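Long-range contacts in BauA (PDB 6HCP), which imports ferric preacinetobactin across the outer membrane of Acinetobacter baumannii as a TonB-dependent siderophore receptor: residues A[434-439]-A[470-475]; A[58-63]-A[516-521]; A[359-364]-A[427-432]; A[464-469]-A[482-487]. All blocks are in the same frame, centred on the assembly; numbering follows the deposited sequence.

Interaction 1. Residues A[434-439]-A[470-475]; sequences DKVQLT and LLIKAT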
# COMPACT_ATOMS: atom_id res chain seq x y z
N ASP A 434 -55.33 6.82 -8.93
CA ASP A 434 -54.21 6.08 -8.37
C ASP A 434 -53.16 7.03 -7.78
O ASP A 434 -52.09 6.57 -7.36
CB ASP A 434 -53.62 5.13 -9.41
CG ASP A 434 -54.55 3.99 -9.77
OD1 ASP A 434 -55.61 3.86 -9.11
OD2 ASP A 434 -54.27 3.30 -10.77
N LYS A 435 -53.53 8.29 -7.52
CA LYS A 435 -52.58 9.26 -6.98
C LYS A 435 -52.54 9.19 -5.44
O LYS A 435 -51.67 9.82 -4.84
CB LYS A 435 -52.91 10.67 -7.46
CG LYS A 435 -52.58 10.92 -8.93
CD LYS A 435 -52.63 12.38 -9.33
CE LYS A 435 -54.04 12.94 -9.36
NZ LYS A 435 -54.18 13.99 -10.40
N VAL A 436 -53.58 8.62 -4.83
CA VAL A 436 -53.64 8.49 -3.37
C VAL A 436 -53.94 7.02 -3.05
O VAL A 436 -54.89 6.46 -3.58
CB VAL A 436 -54.68 9.42 -2.74
CG1 VAL A 436 -54.70 9.29 -1.22
CG2 VAL A 436 -54.45 10.87 -3.13
N GLN A 437 -53.02 6.39 -2.32
CA GLN A 437 -53.07 4.94 -2.08
C GLN A 437 -52.97 4.66 -0.58
O GLN A 437 -52.00 5.07 0.07
CB GLN A 437 -51.95 4.24 -2.84
CG GLN A 437 -52.07 4.39 -4.34
CD GLN A 437 -50.88 3.81 -5.08
OE1 GLN A 437 -50.29 2.81 -4.67
NE2 GLN A 437 -50.57 4.42 -6.21
N LEU A 438 -54.08 4.16 -0.01
CA LEU A 438 -54.18 3.88 1.44
C LEU A 438 -54.19 2.37 1.64
O LEU A 438 -55.06 1.68 1.10
CB LEU A 438 -55.46 4.49 1.99
CG LEU A 438 -55.80 4.12 3.44
CD1 LEU A 438 -54.80 4.72 4.40
CD2 LEU A 438 -57.21 4.57 3.79
N THR A 439 -53.21 1.87 2.41
CA THR A 439 -53.13 0.45 2.72
C THR A 439 -53.48 0.28 4.21
O THR A 439 -53.00 1.02 5.04
CB THR A 439 -51.74 -0.11 2.39
OG1 THR A 439 -51.48 0.01 1.00
CG2 THR A 439 -51.59 -1.57 2.77
N LEU A 470 -49.99 5.36 3.87
CA LEU A 470 -50.59 6.29 2.93
C LEU A 470 -49.51 6.78 1.99
O LEU A 470 -48.44 7.22 2.44
CB LEU A 470 -51.22 7.45 3.71
CG LEU A 470 -51.83 8.56 2.87
CD1 LEU A 470 -52.95 8.00 2.00
CD2 LEU A 470 -52.34 9.68 3.77
N LEU A 471 -49.79 6.71 0.69
CA LEU A 471 -48.90 7.23 -0.31
C LEU A 471 -49.65 8.20 -1.24
O LEU A 471 -50.73 7.88 -1.71
CB LEU A 471 -48.31 6.07 -1.11
CG LEU A 471 -47.27 6.53 -2.12
CD1 LEU A 471 -46.03 5.67 -2.06
CD2 LEU A 471 -47.86 6.58 -3.52
N ILE A 472 -49.07 9.39 -1.43
CA ILE A 472 -49.59 10.40 -2.34
C ILE A 472 -48.56 10.66 -3.44
O ILE A 472 -47.41 11.03 -3.17
CB ILE A 472 -49.94 11.68 -1.58
CG1 ILE A 472 -51.01 11.44 -0.51
CG2 ILE A 472 -50.36 12.77 -2.57
CD1 ILE A 472 -51.16 12.57 0.48
N LYS A 473 -48.98 10.43 -4.69
CA LYS A 473 -48.18 10.78 -5.86
C LYS A 473 -48.42 12.25 -6.18
O LYS A 473 -49.37 12.58 -6.84
CB LYS A 473 -48.55 9.86 -7.02
CG LYS A 473 -48.31 8.38 -6.77
CD LYS A 473 -48.79 7.46 -7.86
CE LYS A 473 -47.85 7.40 -9.06
NZ LYS A 473 -46.67 6.56 -8.79
N ALA A 474 -47.57 13.12 -5.63
CA ALA A 474 -47.68 14.55 -5.82
C ALA A 474 -47.51 14.89 -7.30
O ALA A 474 -48.21 15.75 -7.82
CB ALA A 474 -46.69 15.29 -4.96
N THR A 475 -46.59 14.18 -7.97
CA THR A 475 -46.46 14.18 -9.42
C THR A 475 -46.13 12.75 -9.86
O THR A 475 -46.03 11.86 -9.03
CB THR A 475 -45.36 15.15 -9.89
OG1 THR A 475 -44.09 14.59 -9.52
CG2 THR A 475 -45.49 16.53 -9.30

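Interaction 2. Residues A[58-63]-A[516-521]; sequences LDTPFN and GLKVDL. With EDO (1,2-ethanediol), chain B.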
# COMPACT_ATOMS: atom_id res chain seq x y z
N LEU A 58 -41.92 4.26 -6.48
CA LEU A 58 -42.74 5.44 -6.18
C LEU A 58 -44.13 5.07 -5.65
O LEU A 58 -44.90 5.96 -5.24
CB LEU A 58 -42.91 6.29 -7.44
CG LEU A 58 -41.67 7.07 -7.87
CD1 LEU A 58 -41.96 7.80 -9.18
CD2 LEU A 58 -41.23 8.03 -6.78
N ASP A 59 -44.47 3.78 -5.69
CA ASP A 59 -45.78 3.32 -5.19
C ASP A 59 -45.65 2.64 -3.82
O ASP A 59 -46.59 2.03 -3.34
CB ASP A 59 -46.41 2.32 -6.15
CG ASP A 59 -46.77 2.91 -7.50
OD1 ASP A 59 -47.05 4.12 -7.54
OD2 ASP A 59 -46.73 2.15 -8.50
N THR A 60 -44.44 2.64 -3.24
CA THR A 60 -44.17 1.86 -2.02
C THR A 60 -44.02 2.81 -0.84
O THR A 60 -43.07 3.60 -0.79
CB THR A 60 -42.91 1.02 -2.18
OG1 THR A 60 -43.08 0.11 -3.27
CG2 THR A 60 -42.60 0.21 -0.94
N PRO A 61 -44.94 2.78 0.15
CA PRO A 61 -44.88 3.68 1.30
C PRO A 61 -43.99 3.11 2.42
O PRO A 61 -44.33 3.17 3.60
CB PRO A 61 -46.34 3.76 1.74
CG PRO A 61 -46.86 2.37 1.44
CD PRO A 61 -46.13 1.91 0.19
N PHE A 62 -42.81 2.66 2.00
CA PHE A 62 -41.76 2.13 2.86
C PHE A 62 -40.43 2.47 2.18
O PHE A 62 -40.43 2.73 0.96
CB PHE A 62 -41.87 0.61 3.00
CG PHE A 62 -43.14 0.13 3.65
CD1 PHE A 62 -43.28 0.15 5.02
CD2 PHE A 62 -44.22 -0.28 2.88
CE1 PHE A 62 -44.49 -0.19 5.61
CE2 PHE A 62 -45.41 -0.63 3.47
CZ PHE A 62 -45.54 -0.59 4.83
N ASN A 63 -39.36 2.53 2.96
CA ASN A 63 -38.02 2.76 2.44
C ASN A 63 -37.43 1.40 2.02
O ASN A 63 -37.15 0.53 2.85
CB ASN A 63 -37.18 3.51 3.47
CG ASN A 63 -35.85 4.00 2.93
OD1 ASN A 63 -35.30 3.41 2.02
ND2 ASN A 63 -35.36 5.11 3.46
N GLY A 516 -42.01 10.01 4.74
CA GLY A 516 -40.96 10.00 3.72
C GLY A 516 -41.34 10.74 2.45
O GLY A 516 -42.52 10.98 2.16
N LEU A 517 -40.32 10.92 1.62
CA LEU A 517 -40.41 11.57 0.31
C LEU A 517 -39.50 10.80 -0.65
O LEU A 517 -38.38 10.43 -0.26
CB LEU A 517 -39.95 13.02 0.47
CG LEU A 517 -39.73 13.81 -0.81
CD1 LEU A 517 -41.06 14.17 -1.45
CD2 LEU A 517 -38.92 15.06 -0.53
N LYS A 518 -40.03 10.46 -1.82
CA LYS A 518 -39.26 9.82 -2.87
C LYS A 518 -39.37 10.66 -4.15
O LYS A 518 -40.44 11.18 -4.47
CB LYS A 518 -39.77 8.41 -3.15
CG LYS A 518 -39.75 7.46 -1.96
CD LYS A 518 -40.04 6.05 -2.35
CE LYS A 518 -40.00 5.07 -1.20
NZ LYS A 518 -40.29 3.71 -1.68
N VAL A 519 -38.23 10.85 -4.83
CA VAL A 519 -38.15 11.59 -6.09
C VAL A 519 -37.37 10.75 -7.10
O VAL A 519 -36.21 10.38 -6.86
CB VAL A 519 -37.46 12.95 -5.87
CG1 VAL A 519 -37.41 13.75 -7.17
CG2 VAL A 519 -38.14 13.74 -4.77
N ASP A 520 -38.02 10.42 -8.22
CA ASP A 520 -37.38 9.75 -9.34
C ASP A 520 -37.19 10.79 -10.45
O ASP A 520 -38.16 11.24 -11.04
CB ASP A 520 -38.19 8.56 -9.85
CG ASP A 520 -37.59 7.88 -11.07
OD1 ASP A 520 -36.47 8.26 -11.46
OD2 ASP A 520 -38.20 6.92 -11.55
N LEU A 521 -35.96 11.29 -10.61
CA LEU A 521 -35.67 12.34 -11.60
C LEU A 521 -35.60 11.75 -13.01
O LEU A 521 -35.56 12.49 -13.97
CB LEU A 521 -34.36 13.04 -11.23
CG LEU A 521 -34.36 13.74 -9.88
CD1 LEU A 521 -32.96 14.22 -9.50
CD2 LEU A 521 -35.35 14.90 -9.84
C1 EDO B . -38.71 3.67 -11.38
O1 EDO B . -39.05 4.56 -10.30
C2 EDO B . -39.81 3.70 -12.43
O2 EDO B . -39.83 2.47 -13.16

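Interaction 3. Residues A[359-364]-A[427-432]; sequences GSVKHQ and DTLSFA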
# COMPACT_ATOMS: atom_id res chain seq x y z
N GLY A 359 -67.12 2.59 -6.80
CA GLY A 359 -67.12 3.86 -7.50
C GLY A 359 -65.78 4.12 -8.17
O GLY A 359 -65.26 3.25 -8.84
N SER A 360 -65.17 5.27 -7.85
CA SER A 360 -63.90 5.67 -8.45
C SER A 360 -62.69 5.18 -7.63
O SER A 360 -61.55 5.64 -7.86
CB SER A 360 -63.85 7.16 -8.59
OG SER A 360 -63.78 7.78 -7.31
N VAL A 361 -62.93 4.29 -6.65
CA VAL A 361 -61.86 3.78 -5.76
C VAL A 361 -61.55 2.33 -6.12
O VAL A 361 -62.44 1.51 -6.18
CB VAL A 361 -62.26 3.91 -4.28
CG1 VAL A 361 -61.17 3.38 -3.35
CG2 VAL A 361 -62.61 5.35 -3.93
N LYS A 362 -60.28 2.06 -6.45
CA LYS A 362 -59.84 0.74 -6.79
C LYS A 362 -59.28 0.05 -5.53
O LYS A 362 -58.55 0.66 -4.76
CB LYS A 362 -58.75 0.81 -7.87
CG LYS A 362 -59.23 1.31 -9.23
CD LYS A 362 -58.12 1.35 -10.26
CE LYS A 362 -58.57 1.93 -11.58
NZ LYS A 362 -57.48 2.65 -12.27
N HIS A 363 -59.57 -1.24 -5.40
CA HIS A 363 -59.17 -2.06 -4.27
C HIS A 363 -58.29 -3.20 -4.77
O HIS A 363 -58.64 -3.91 -5.72
CB HIS A 363 -60.39 -2.61 -3.51
CG HIS A 363 -61.23 -1.57 -2.85
ND1 HIS A 363 -61.33 -1.47 -1.48
CD2 HIS A 363 -62.09 -0.64 -3.36
CE1 HIS A 363 -62.18 -0.51 -1.17
NE2 HIS A 363 -62.59 0.08 -2.31
N GLN A 364 -57.14 -3.38 -4.10
CA GLN A 364 -56.28 -4.54 -4.30
C GLN A 364 -56.00 -5.14 -2.92
O GLN A 364 -55.49 -4.42 -2.06
CB GLN A 364 -54.95 -4.11 -4.90
CG GLN A 364 -54.45 -4.91 -6.08
CD GLN A 364 -53.33 -4.14 -6.74
OE1 GLN A 364 -53.55 -3.35 -7.65
NE2 GLN A 364 -52.19 -4.13 -6.08
N ASP A 427 -55.90 -4.44 2.48
CA ASP A 427 -56.49 -3.83 1.31
C ASP A 427 -55.75 -2.52 1.04
O ASP A 427 -55.49 -1.75 1.97
CB ASP A 427 -57.98 -3.55 1.53
CG ASP A 427 -58.74 -3.06 0.29
OD1 ASP A 427 -58.27 -3.32 -0.85
OD2 ASP A 427 -59.87 -2.54 0.48
N THR A 428 -55.44 -2.30 -0.25
CA THR A 428 -54.93 -1.02 -0.70
C THR A 428 -56.03 -0.36 -1.55
O THR A 428 -56.43 -0.91 -2.56
CB THR A 428 -53.63 -1.16 -1.51
OG1 THR A 428 -52.60 -1.76 -0.72
CG2 THR A 428 -53.13 0.18 -2.01
N LEU A 429 -56.51 0.78 -1.07
CA LEU A 429 -57.51 1.59 -1.72
C LEU A 429 -56.78 2.69 -2.50
O LEU A 429 -56.09 3.50 -1.88
CB LEU A 429 -58.43 2.20 -0.66
CG LEU A 429 -59.29 1.24 0.14
CD1 LEU A 429 -58.49 0.55 1.24
CD2 LEU A 429 -60.45 1.98 0.77
N SER A 430 -57.06 2.77 -3.81
CA SER A 430 -56.44 3.80 -4.70
C SER A 430 -57.52 4.77 -5.20
O SER A 430 -58.47 4.33 -5.83
CB SER A 430 -55.73 3.17 -5.86
OG SER A 430 -54.75 2.25 -5.42
N PHE A 431 -57.38 6.04 -4.78
CA PHE A 431 -58.27 7.16 -5.07
C PHE A 431 -57.62 8.05 -6.15
O PHE A 431 -56.38 8.10 -6.26
CB PHE A 431 -58.47 8.05 -3.84
CG PHE A 431 -58.97 7.37 -2.59
CD1 PHE A 431 -58.10 6.61 -1.81
CD2 PHE A 431 -60.27 7.54 -2.16
CE1 PHE A 431 -58.53 6.11 -0.58
CE2 PHE A 431 -60.72 6.98 -0.98
CZ PHE A 431 -59.85 6.24 -0.20
N ALA A 432 -58.46 8.80 -6.87
CA ALA A 432 -58.03 9.97 -7.68
C ALA A 432 -57.04 9.52 -8.76
O ALA A 432 -55.89 9.99 -8.80
CB ALA A 432 -57.42 11.02 -6.79
O HOH W 1 -61.24 8.63 -6.12
O HOH W 2 -53.02 -4.58 -0.85

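Interaction 4. Residues A[464-469]-A[482-487]; sequences TTPGVA and ANYIEG. With C8E ((hydroxyethyloxy)tri(ethyloxy)octane), chain C; C8E ((hydroxyethyloxy)tri(ethyloxy)octane), chain D.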
# COMPACT_ATOMS: atom_id res chain seq x y z
N THR A 464 -52.24 -9.51 18.02
CA THR A 464 -52.84 -8.97 16.80
C THR A 464 -52.17 -7.63 16.49
O THR A 464 -52.05 -6.80 17.38
CB THR A 464 -54.36 -8.77 16.96
OG1 THR A 464 -54.92 -10.01 17.40
CG2 THR A 464 -55.02 -8.36 15.67
N THR A 465 -51.68 -7.51 15.24
CA THR A 465 -50.86 -6.40 14.83
C THR A 465 -51.52 -5.70 13.65
O THR A 465 -51.73 -6.29 12.60
CB THR A 465 -49.43 -6.86 14.55
OG1 THR A 465 -48.65 -5.69 14.33
CG2 THR A 465 -49.29 -7.82 13.38
N PRO A 466 -51.75 -4.38 13.73
CA PRO A 466 -52.27 -3.63 12.59
C PRO A 466 -51.15 -2.96 11.80
O PRO A 466 -50.04 -2.80 12.31
CB PRO A 466 -53.14 -2.57 13.28
CG PRO A 466 -52.37 -2.27 14.55
CD PRO A 466 -51.71 -3.57 14.96
N GLY A 467 -51.48 -2.48 10.60
CA GLY A 467 -50.62 -1.59 9.85
C GLY A 467 -51.45 -0.67 8.97
O GLY A 467 -52.57 -1.05 8.55
N VAL A 468 -50.96 0.55 8.79
CA VAL A 468 -51.59 1.49 7.89
C VAL A 468 -50.50 2.30 7.18
O VAL A 468 -49.47 2.63 7.77
CB VAL A 468 -52.59 2.39 8.62
CG1 VAL A 468 -51.94 3.12 9.78
CG2 VAL A 468 -53.24 3.40 7.69
N ALA A 469 -50.68 2.52 5.89
CA ALA A 469 -49.74 3.30 5.13
C ALA A 469 -50.50 4.16 4.11
O ALA A 469 -51.51 3.73 3.55
CB ALA A 469 -48.77 2.38 4.44
N ALA A 482 -46.42 7.94 4.42
CA ALA A 482 -46.36 7.76 5.86
C ALA A 482 -46.81 6.34 6.19
O ALA A 482 -47.58 5.72 5.42
CB ALA A 482 -47.22 8.78 6.54
N ASN A 483 -46.30 5.79 7.30
CA ASN A 483 -46.79 4.50 7.73
C ASN A 483 -46.77 4.41 9.25
O ASN A 483 -46.07 5.13 9.95
CB ASN A 483 -46.05 3.34 7.04
CG ASN A 483 -44.61 3.18 7.49
OD1 ASN A 483 -44.35 3.04 8.68
ND2 ASN A 483 -43.68 3.24 6.54
N TYR A 484 -47.61 3.51 9.75
CA TYR A 484 -47.51 2.96 11.08
C TYR A 484 -47.54 1.45 10.92
O TYR A 484 -48.42 0.92 10.24
CB TYR A 484 -48.67 3.39 11.98
CG TYR A 484 -48.70 2.67 13.31
CD1 TYR A 484 -48.00 3.17 14.40
CD2 TYR A 484 -49.27 1.42 13.44
CE1 TYR A 484 -47.96 2.49 15.60
CE2 TYR A 484 -49.18 0.69 14.61
CZ TYR A 484 -48.55 1.24 15.71
OH TYR A 484 -48.45 0.54 16.88
N ILE A 485 -46.54 0.78 11.49
CA ILE A 485 -46.46 -0.67 11.40
C ILE A 485 -45.65 -1.19 12.59
O ILE A 485 -44.90 -0.45 13.23
CB ILE A 485 -45.87 -1.07 10.03
CG1 ILE A 485 -46.03 -2.55 9.72
CG2 ILE A 485 -44.43 -0.62 9.90
CD1 ILE A 485 -45.83 -2.90 8.26
N GLU A 486 -45.84 -2.45 12.91
CA GLU A 486 -45.24 -3.04 14.09
C GLU A 486 -44.29 -4.17 13.67
O GLU A 486 -44.35 -4.66 12.57
CB GLU A 486 -46.33 -3.55 15.03
CG GLU A 486 -47.31 -2.46 15.44
CD GLU A 486 -48.41 -2.89 16.40
OE1 GLU A 486 -48.67 -4.11 16.51
OE2 GLU A 486 -48.99 -1.99 17.07
N GLY A 487 -43.44 -4.56 14.62
CA GLY A 487 -42.71 -5.80 14.57
C GLY A 487 -42.96 -6.61 15.82
O GLY A 487 -43.29 -6.05 16.89
C1 C8E C . -33.63 13.11 14.73
C2 C8E C . -34.73 12.19 14.25
C3 C8E C . -36.04 12.93 13.93
C4 C8E C . -37.25 12.00 13.93
C5 C8E C . -38.33 12.54 14.86
C6 C8E C . -39.56 11.65 14.84
C7 C8E C . -39.95 11.24 13.42
C8 C8E C . -41.37 10.67 13.39
O9 C8E C . -41.81 10.59 12.04
C10 C8E C . -43.08 9.94 11.93
C11 C8E C . -44.22 10.95 11.74
O12 C8E C . -45.48 10.28 11.51
C13 C8E C . -46.46 11.08 10.84
C14 C8E C . -47.50 10.17 10.21
O15 C8E C . -47.38 8.82 10.69
C16 C8E C . -48.53 8.38 11.41
C17 C8E C . -49.11 7.09 10.84
O18 C8E C . -49.64 7.29 9.52
C19 C8E C . -51.05 7.52 9.52
C20 C8E C . -51.58 7.38 8.11
O21 C8E C . -50.61 6.60 7.40
C1 C8E D . -52.35 2.61 17.39
C2 C8E D . -52.30 2.73 15.88
C3 C8E D . -53.19 1.67 15.26
C4 C8E D . -53.20 1.72 13.73
C5 C8E D . -54.60 1.47 13.21
C6 C8E D . -54.65 0.64 11.95
C7 C8E D . -55.76 -0.37 12.06
C8 C8E D . -56.08 -0.89 10.69
O9 C8E D . -56.89 -2.04 10.86
C10 C8E D . -58.00 -2.11 9.99
C11 C8E D . -58.42 -3.55 9.76
O12 C8E D . -58.53 -3.80 8.35
C13 C8E D . -59.77 -4.32 7.91
C14 C8E D . -59.51 -5.26 6.73
O15 C8E D . -58.70 -4.63 5.74
O HOH W 3 -47.88 -4.47 11.93

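Interaction 1. Residues A[434-439]-A[470-475]
Q437 and L471 form an antiparallel hydrogen-bonded pair: Q437 N donates to L471 O at 2.8 Å, and L471 N returns a bond of the same length to Q437 O. Farther along, K473 N reaches K435 O at 2.8 Å, with the donor tilted 25° from the carbonyl plane. On the face that carries V436, L438, L470 and I472, one methyl does most of the touching: L470 CD1 meets V436 CG1 at 3.9 Å, the two side chains crossing obliquely. Both segments come from a hairpin of the transmembrane beta-barrel, formed by strands 436-451 and 461-473. L470 also touches a bound C8E detergent molecule, consistent with a membrane-facing surface. On the side of Q437 and L471, polar groups also meet. Here K473 CD approaches D434 O at 3.5 Å and Q437 NE2 at 3.9 Å. Q437 NE2 donates to D434 O at 2.9 Å, an almost straight bond (169°) lying in the planes of both groups, which fixes the rotation of the amide. K473 bends beyond CD, and its NZ forms a salt bridge with D59 of the plug. At the start of the strand, K435 and V436 both stand opposite F431 of strand 412-431, a classic beta bulge.

Interaction 2. Residues A[58-63]-A[516-521]
Where the plug domain meets the inside of the barrel in this TonB-dependent receptor, a single lysine of the wall, K518, reaches into a plug loop and gathers its carbonyls. K518 NZ donates to T60 O at 2.9 Å and to F62 O at 2.8 Å. The second bond runs nearly along the C=O axis, whereas the donor is tilted 20° from the T60 carbonyl plane. K518 is extended beyond CG (chi3 179°), which carries CE away from the strand toward the loop. P61, between the two acceptors, is the centre of an inverse gamma turn. F57 O is a third acceptor, and together the three satisfy a buried ammonium group. L58 packs beside the lysine stem, the two side chains running antiparallel to one another where they meet: L58 CD2 touches K518 CB at 3.9 Å, while L58 CD1 touches D520 CB, also at 3.9 Å. D520 OD2 accepts from O1 of a 1,2-ethanediol, probably from the crystallisation liquor, at 2.8 Å, and its OD1 is held by Y38 and G522. Around this join, strand 478-489 takes L58 O through S479 and P61 O through N483, while strand 524-541 meets N63 through S529.

Interaction 3. Residues A[359-364]-A[427-432]
H363 and D427 are joined by a side-chain hydrogen bond across these two antiparallel strands. H363 ND1 donates to D427 OD2 at 2.7 Å, using the syn lone pair of the carboxylate, and the oxygen lies close to the imidazole plane at the ring edge. The two flat groups are nearly coplanar, 23° apart. D427 CG is anti to its backbone N (chi1 -172°), which places CG on the histidine side. The other ring nitrogen, NE2, is bonded to T358, and the ring stacks on F356, so the imidazole is held at both nitrogens as well as by stacking. L429 packs against the ring as well, its CD2 3.6 Å from H363 CE1. Farther along the same face, V361 divides its methyls between two partners. V361 CG1 is anti to the backbone N (chi1 180°) and meets L429 CB at 4.0 Å, while also sitting over the centre of the F431 ring face. V361 CG2 touches F431 CD2 at 3.7 Å, and the two side chains lie side by side, pointing the same way. Beneath the side chains, the backbones of K362 with S430 and Q364 with T428 form hydrogen-bonded pairs, with S430 N to K362 O and T428 N to Q364 O both at 2.8 Å. A water bonded to S360 OG and A432 N bridges the loop ends; another joins Q364 O to T428 OG1. In the barrel wall, strand 331-358 flanks strand 361-381, while strand 436-451 pairs with strand 412-431, where T439 bonds the T428 hydroxyl.

Interaction 4. Residues A[464-469]-A[482-487]
T465 and E486 meet at the polar end of this contact, which side chains and a water bridge. T465 OG1 donates to E486 OE1 at 2.7 Å, approaching on the anti side and 32° out of the carboxylate plane; the hydroxyl is anti to its own backbone N (chi1 -172°). From the same strand as the glutamate, Y484 OH donates to E486 OE2 at 2.6 Å through that oxygen's anti lone pair. Two hydroxyls thus grip the buried carboxylate, one at each oxygen, which would hold it in place and probably favour its ionised form. The strands separate here: proline P466 has no N-H to offer, and a water takes up the polar atoms instead, donating to T465 OG1 and P466 O and accepting from E486 N. This is the hairpin of strands 461-473 and 478-489 in the beta-barrel wall, and regular pairing resumes two residues on, at V468, with V468 N to Y484 O at 2.9 Å. The tight part lies at A469 and N483, where the backbones come closest, their CA atoms 4.1 Å apart, and A469 CB packs on N483 CB at 3.9 Å. The N483 amide is held by Q512 and E514 of strand 508-520 and by P61 of the plug. Quite different is the detergent-covered surface, consistent with the membrane-facing side. One C8E chain lies over a face of the Y484 ring, its C2 displaced toward the rim, and its C7 comes within 3.6 Å of P466 CB. A second C8E molecule runs past Y484 CB, with its C17 3.9 Å away.

Interactions 1, 3 and 4 are strand pairings in one part of the barrel wall, whereas interaction 2 joins that wall to the plug. Between interactions 1 and 3, centres about 10 Å apart, runs the seam of strands 412-431 and 436-451, where T439 OG1 lies 2.7 Å from T428 OG1. Interactions 1 and 4, centres about 17 Å apart, both use strand 461-473. The plug loop of interaction 2 reaches both: K473 NZ to D59 OD1 is 2.8 Å, and N483 ND2 to P61 O is 3.0 Å. Interaction 3 stays about 7 Å away between nearest atoms. Detergent touches interactions 1 and 4 and approaches the D427 side chain of interaction 3, consistent with a lipid-facing surface.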